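PDB 6CSJ: glycerol dehydrogenase, which probably catalyses the NAD-dependent oxidation of glycerol and related polyols, and in this double mutant form has acquired D-lactate dehydrogenase activity. Local coordinates for residues V166-R180 with E292-L305. The protein carries 2 engineered substitutions. Sequence-based numbering, arbitrary orientation.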
loop_
_atom_site.group_PDB
_atom_site.type_symbol
_atom_site.label_atom_id
_atom_site.label_comp_id
_atom_site.label_asym_id
_atom_site.label_seq_id
_atom_site.Cartn_x
_atom_site.Cartn_y
_atom_site.Cartn_z
ATOM N N VAL A 166 -11.510 0.922 2.307
ATOM C CA VAL A 166 -11.546 2.379 2.454
ATOM C C VAL A 166 -10.151 2.910 2.796
ATOM O O VAL A 166 -9.712 3.906 2.215
ATOM C CB VAL A 166 -12.579 2.816 3.519
ATOM C CG1 VAL A 166 -12.448 4.295 3.854
ATOM C CG2 VAL A 166 -13.993 2.527 3.015
ATOM N N SER A 167 -9.455 2.233 3.709
ATOM C CA SER A 167 -8.078 2.595 4.032
ATOM C C SER A 167 -7.173 2.575 2.788
ATOM O O SER A 167 -6.326 3.450 2.627
ATOM C CB SER A 167 -7.507 1.687 5.123
ATOM O OG SER A 167 -6.289 2.214 5.625
ATOM N N GLY A 168 -7.379 1.600 1.911
ATOM C CA GLY A 168 -6.696 1.559 0.618
ATOM C C GLY A 168 -7.013 2.729 -0.298
ATOM O O GLY A 168 -6.165 3.145 -1.079
ATOM N N MET A 169 -8.236 3.247 -0.200
ATOM C CA MET A 169 -8.623 4.481 -0.903
ATOM C C MET A 169 -7.832 5.680 -0.364
ATOM O O MET A 169 -7.398 6.535 -1.137
ATOM C CB MET A 169 -10.134 4.753 -0.809
ATOM C CG MET A 169 -11.038 3.653 -1.357
ATOM S SD MET A 169 -12.781 4.055 -1.096
ATOM C CE MET A 169 -13.580 2.454 -1.293
ATOM N N GLY A 170 -7.647 5.729 0.957
ATOM C CA GLY A 170 -6.854 6.782 1.598
ATOM C C GLY A 170 -5.416 6.802 1.112
ATOM O O GLY A 170 -4.888 7.866 0.743
ATOM N N ASP A 171 -4.805 5.615 1.091
ATOM C CA ASP A 171 -3.459 5.405 0.558
ATOM C C ASP A 171 -3.378 5.825 -0.917
ATOM O O ASP A 171 -2.462 6.543 -1.312
ATOM C CB ASP A 171 -3.057 3.926 0.726
ATOM C CG ASP A 171 -1.559 3.720 0.924
ATOM O OD1 ASP A 171 -0.919 4.589 1.572
ATOM O OD2 ASP A 171 -1.027 2.682 0.469
ATOM N N ALA A 172 -4.360 5.397 -1.712
ATOM C CA ALA A 172 -4.455 5.758 -3.141
ATOM C C ALA A 172 -4.649 7.263 -3.407
ATOM O O ALA A 172 -4.203 7.783 -4.435
ATOM C CB ALA A 172 -5.576 4.968 -3.801
ATOM N N LEU A 173 -5.302 7.942 -2.470
ATOM C CA LEU A 173 -5.619 9.366 -2.584
ATOM C C LEU A 173 -4.372 10.252 -2.686
ATOM O O LEU A 173 -4.378 11.253 -3.403
ATOM C CB LEU A 173 -6.468 9.792 -1.383
ATOM C CG LEU A 173 -7.350 11.020 -1.506
ATOM C CD1 LEU A 173 -8.335 10.892 -2.666
ATOM C CD2 LEU A 173 -8.088 11.228 -0.182
ATOM N N ALA A 174 -3.303 9.868 -1.988
ATOM C CA ALA A 174 -2.053 10.618 -2.003
ATOM C C ALA A 174 -1.293 10.547 -3.318
ATOM O O ALA A 174 -0.523 11.459 -3.622
ATOM C CB ALA A 174 -1.143 10.130 -0.888
ATOM N N THR A 175 -1.505 9.486 -4.097
ATOM C CA THR A 175 -0.596 9.146 -5.195
ATOM C C THR A 175 -0.391 10.238 -6.234
ATOM O O THR A 175 0.750 10.535 -6.578
ATOM C CB THR A 175 -1.031 7.855 -5.913
ATOM O OG1 THR A 175 -1.212 6.803 -4.953
ATOM C CG2 THR A 175 0.021 7.438 -6.958
ATOM N N TYR A 176 -1.478 10.824 -6.738
ATOM C CA TYR A 176 -1.370 11.886 -7.746
ATOM C C TYR A 176 -0.643 13.130 -7.219
ATOM O O TYR A 176 0.212 13.692 -7.910
ATOM C CB TYR A 176 -2.746 12.298 -8.283
ATOM C CG TYR A 176 -2.663 13.443 -9.280
ATOM C CD1 TYR A 176 -1.889 13.324 -10.437
ATOM C CD2 TYR A 176 -3.326 14.655 -9.053
ATOM C CE1 TYR A 176 -1.797 14.361 -11.344
ATOM C CE2 TYR A 176 -3.234 15.701 -9.963
ATOM C CZ TYR A 176 -2.469 15.541 -11.104
ATOM O OH TYR A 176 -2.368 16.568 -12.007
ATOM N N PHE A 177 -0.983 13.548 -6.000
ATOM C CA PHE A 177 -0.437 14.773 -5.433
ATOM C C PHE A 177 1.065 14.653 -5.161
ATOM O O PHE A 177 1.836 15.600 -5.422
ATOM C CB PHE A 177 -1.211 15.163 -4.169
ATOM C CG PHE A 177 -2.674 15.395 -4.415
ATOM C CD1 PHE A 177 -3.100 16.450 -5.229
ATOM C CD2 PHE A 177 -3.632 14.540 -3.878
ATOM C CE1 PHE A 177 -4.456 16.656 -5.495
ATOM C CE2 PHE A 177 -4.988 14.753 -4.129
ATOM C CZ PHE A 177 -5.401 15.823 -4.924
ATOM N N GLU A 178 1.473 13.481 -4.667
ATOM C CA GLU A 178 2.883 13.188 -4.395
ATOM C C GLU A 178 3.687 13.065 -5.676
ATOM O O GLU A 178 4.803 13.588 -5.758
ATOM C CB GLU A 178 3.029 11.931 -3.532
ATOM C CG GLU A 178 2.412 12.106 -2.150
ATOM C CD GLU A 178 2.872 11.078 -1.138
ATOM O OE1 GLU A 178 2.492 9.885 -1.241
ATOM O OE2 GLU A 178 3.609 11.484 -0.216
ATOM N N ALA A 179 3.113 12.394 -6.677
ATOM C CA ALA A 179 3.751 12.250 -7.997
ATOM C C ALA A 179 3.843 13.580 -8.739
ATOM O O ALA A 179 4.871 13.880 -9.355
ATOM C CB ALA A 179 3.010 11.224 -8.838
ATOM N N ARG A 180 2.765 14.368 -8.691
ATOM C CA ARG A 180 2.744 15.723 -9.275
ATOM C C ARG A 180 3.853 16.582 -8.681
ATOM O O ARG A 180 4.596 17.231 -9.412
ATOM C CB ARG A 180 1.391 16.398 -9.040
ATOM C CG ARG A 180 1.226 17.752 -9.725
ATOM C CD ARG A 180 -0.202 18.291 -9.598
ATOM N NE ARG A 180 -0.520 18.658 -8.221
ATOM C CZ ARG A 180 -1.701 19.142 -7.811
ATOM N NH1 ARG A 180 -2.704 19.300 -8.663
ATOM N NH2 ARG A 180 -1.893 19.456 -6.532
ATOM N N GLU A 292 -9.713 22.177 -4.911
ATOM C CA GLU A 292 -9.020 20.887 -4.807
ATOM C C GLU A 292 -9.109 20.320 -3.378
ATOM O O GLU A 292 -9.339 19.135 -3.193
ATOM C CB GLU A 292 -7.557 21.057 -5.223
ATOM C CG GLU A 292 -6.882 19.828 -5.816
ATOM C CD GLU A 292 -5.614 20.207 -6.592
ATOM O OE1 GLU A 292 -4.559 20.424 -5.967
ATOM O OE2 GLU A 292 -5.668 20.298 -7.827
ATOM N N ILE A 293 -8.937 21.177 -2.378
ATOM C CA ILE A 293 -9.064 20.783 -0.957
ATOM C C ILE A 293 -10.485 20.307 -0.631
ATOM O O ILE A 293 -10.673 19.283 0.025
ATOM C CB ILE A 293 -8.639 21.933 -0.009
ATOM C CG1 ILE A 293 -7.126 22.165 -0.117
ATOM C CG2 ILE A 293 -9.019 21.648 1.446
ATOM C CD1 ILE A 293 -6.675 23.504 0.437
ATOM N N GLU A 294 -11.473 21.061 -1.085
ATOM C CA GLU A 294 -12.881 20.714 -0.854
ATOM C C GLU A 294 -13.245 19.373 -1.494
ATOM O O GLU A 294 -13.966 18.591 -0.876
ATOM C CB GLU A 294 -13.821 21.818 -1.351
ATOM C CG GLU A 294 -13.876 23.019 -0.428
ATOM C CD GLU A 294 -14.688 24.187 -0.964
ATOM O OE1 GLU A 294 -15.528 23.988 -1.868
ATOM O OE2 GLU A 294 -14.489 25.308 -0.459
ATOM N N GLU A 295 -12.750 19.110 -2.703
ATOM C CA GLU A 295 -12.998 17.829 -3.363
ATOM C C GLU A 295 -12.414 16.647 -2.557
ATOM O O GLU A 295 -13.074 15.619 -2.418
ATOM C CB GLU A 295 -12.460 17.837 -4.799
ATOM C CG GLU A 295 -12.688 16.539 -5.555
ATOM C CD GLU A 295 -12.388 16.645 -7.029
ATOM O OE1 GLU A 295 -13.303 17.040 -7.788
ATOM O OE2 GLU A 295 -11.252 16.324 -7.444
ATOM N N VAL A 296 -11.204 16.810 -2.013
ATOM C CA VAL A 296 -10.569 15.777 -1.185
ATOM C C VAL A 296 -11.294 15.578 0.147
ATOM O O VAL A 296 -11.566 14.440 0.543
ATOM C CB VAL A 296 -9.065 16.086 -0.931
ATOM C CG1 VAL A 296 -8.473 15.168 0.136
ATOM C CG2 VAL A 296 -8.286 15.944 -2.234
ATOM N N VAL A 297 -11.591 16.669 0.844
ATOM C CA VAL A 297 -12.240 16.574 2.153
ATOM C C VAL A 297 -13.631 15.956 1.995
ATOM O O VAL A 297 -14.035 15.117 2.800
ATOM C CB VAL A 297 -12.335 17.941 2.860
ATOM C CG1 VAL A 297 -13.133 17.837 4.162
ATOM C CG2 VAL A 297 -10.934 18.490 3.147
ATOM N N SER A 298 -14.341 16.370 0.938
ATOM C CA SER A 298 -15.678 15.867 0.629
ATOM C C SER A 298 -15.663 14.357 0.355
ATOM O O SER A 298 -16.467 13.604 0.919
ATOM C CB SER A 298 -16.264 16.609 -0.572
ATOM O OG SER A 298 -17.560 16.128 -0.896
ATOM N N PHE A 299 -14.748 13.924 -0.505
ATOM C CA PHE A 299 -14.566 12.507 -0.758
ATOM C C PHE A 299 -14.277 11.726 0.532
ATOM O O PHE A 299 -14.883 10.675 0.765
ATOM C CB PHE A 299 -13.450 12.242 -1.775
ATOM C CG PHE A 299 -13.084 10.800 -1.869
ATOM C CD1 PHE A 299 -13.954 9.909 -2.475
ATOM C CD2 PHE A 299 -11.917 10.314 -1.280
ATOM C CE1 PHE A 299 -13.650 8.551 -2.533
ATOM C CE2 PHE A 299 -11.606 8.961 -1.335
ATOM C CZ PHE A 299 -12.468 8.080 -1.965
ATOM N N CYS A 300 -13.357 12.235 1.354
ATOM C CA CYS A 300 -12.978 11.560 2.605
ATOM C C CYS A 300 -14.174 11.422 3.554
ATOM O O CYS A 300 -14.401 10.348 4.122
ATOM C CB CYS A 300 -11.815 12.277 3.300
ATOM S SG CYS A 300 -10.190 12.151 2.491
ATOM N N LEU A 301 -14.954 12.489 3.704
ATOM C CA LEU A 301 -16.172 12.420 4.524
ATOM C C LEU A 301 -17.207 11.436 3.968
ATOM O O LEU A 301 -17.860 10.757 4.745
ATOM C CB LEU A 301 -16.801 13.807 4.705
ATOM C CG LEU A 301 -15.971 14.789 5.521
ATOM C CD1 LEU A 301 -16.569 16.183 5.419
ATOM C CD2 LEU A 301 -15.839 14.352 6.984
ATOM N N SER A 302 -17.328 11.340 2.645
ATOM C CA SER A 302 -18.282 10.409 2.027
ATOM C C SER A 302 -17.967 8.940 2.293
ATOM O O SER A 302 -18.888 8.151 2.417
ATOM C CB SER A 302 -18.411 10.652 0.508
ATOM O OG SER A 302 -17.313 10.121 -0.213
ATOM N N VAL A 303 -16.684 8.577 2.373
ATOM C CA VAL A 303 -16.272 7.170 2.574
ATOM C C VAL A 303 -15.770 6.833 3.978
ATOM O O VAL A 303 -15.521 5.664 4.262
ATOM C CB VAL A 303 -15.218 6.698 1.532
ATOM C CG1 VAL A 303 -15.777 6.801 0.128
ATOM C CG2 VAL A 303 -13.908 7.472 1.635
ATOM N N GLY A 304 -15.613 7.836 4.846
ATOM C CA GLY A 304 -15.222 7.611 6.247
ATOM C C GLY A 304 -13.725 7.650 6.502
ATOM O O GLY A 304 -13.251 7.037 7.447
ATOM N N LEU A 305 -12.986 8.383 5.668
ATOM C CA LEU A 305 -11.560 8.616 5.881
ATOM C C LEU A 305 -11.373 9.825 6.816
ATOM O O LEU A 305 -12.186 10.746 6.804
ATOM C CB LEU A 305 -10.856 8.870 4.538
ATOM C CG LEU A 305 -10.629 7.630 3.671
ATOM C CD1 LEU A 305 -10.131 8.035 2.293
ATOM C CD2 LEU A 305 -9.657 6.658 4.327
#
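Leu-173 reaches between Val-296, Phe-299 and Cys-300 in the middle of the contact. The short segments 166-173 and 292-303 run nearly antiparallel (168°), their axes 11.0 Å apart at closest approach. The CA-CB bond of Leu-173 points toward helix 292-303. CG lies anti to the backbone N (chi1 -157°), and the two methyls part there. Leu-173 CD1 lies 3.9 Å from Phe-299 CD2. Leu-173 CD2 meets Cys-300 SG at 3.5 Å and also touches CG1 of Val-296. The other methyl of Val-296, CG2, packs against CZ of Phe-177.

At one end, Arg-180 grips Glu-292 end-on. Arg-180 NH2 donates to Glu-292 OE1 at 2.9 Å, and Arg-180 NH1 to Glu-292 OE2 at 3.2 Å, both nearly straight. Both oxygens lie in the guanidinium plane and are met on their syn sides, but the carboxylate is turned 36° from that plane. Glu-286 gives NH2 a second acidic partner.

At the other end, Val-166 CG1 packs on Val-303 CG2 and on Leu-305 CD2 (3.7 Å). Met-169 SD makes a Met-aromatic contact with Phe-299, 4.1 Å from CZ. Gly-304, with positive phi, ends the helix, and Leu-305 then lays CD1 against Gly-170 CA.

This mostly buried seam belongs to the helical part of the iron-containing alcohol dehydrogenase fold. Helix 197-221 borders it through Gln-210 and Tyr-207, which meet Met-169 and Phe-177. Helices 252-259 and 271-285 pack on Ala-174.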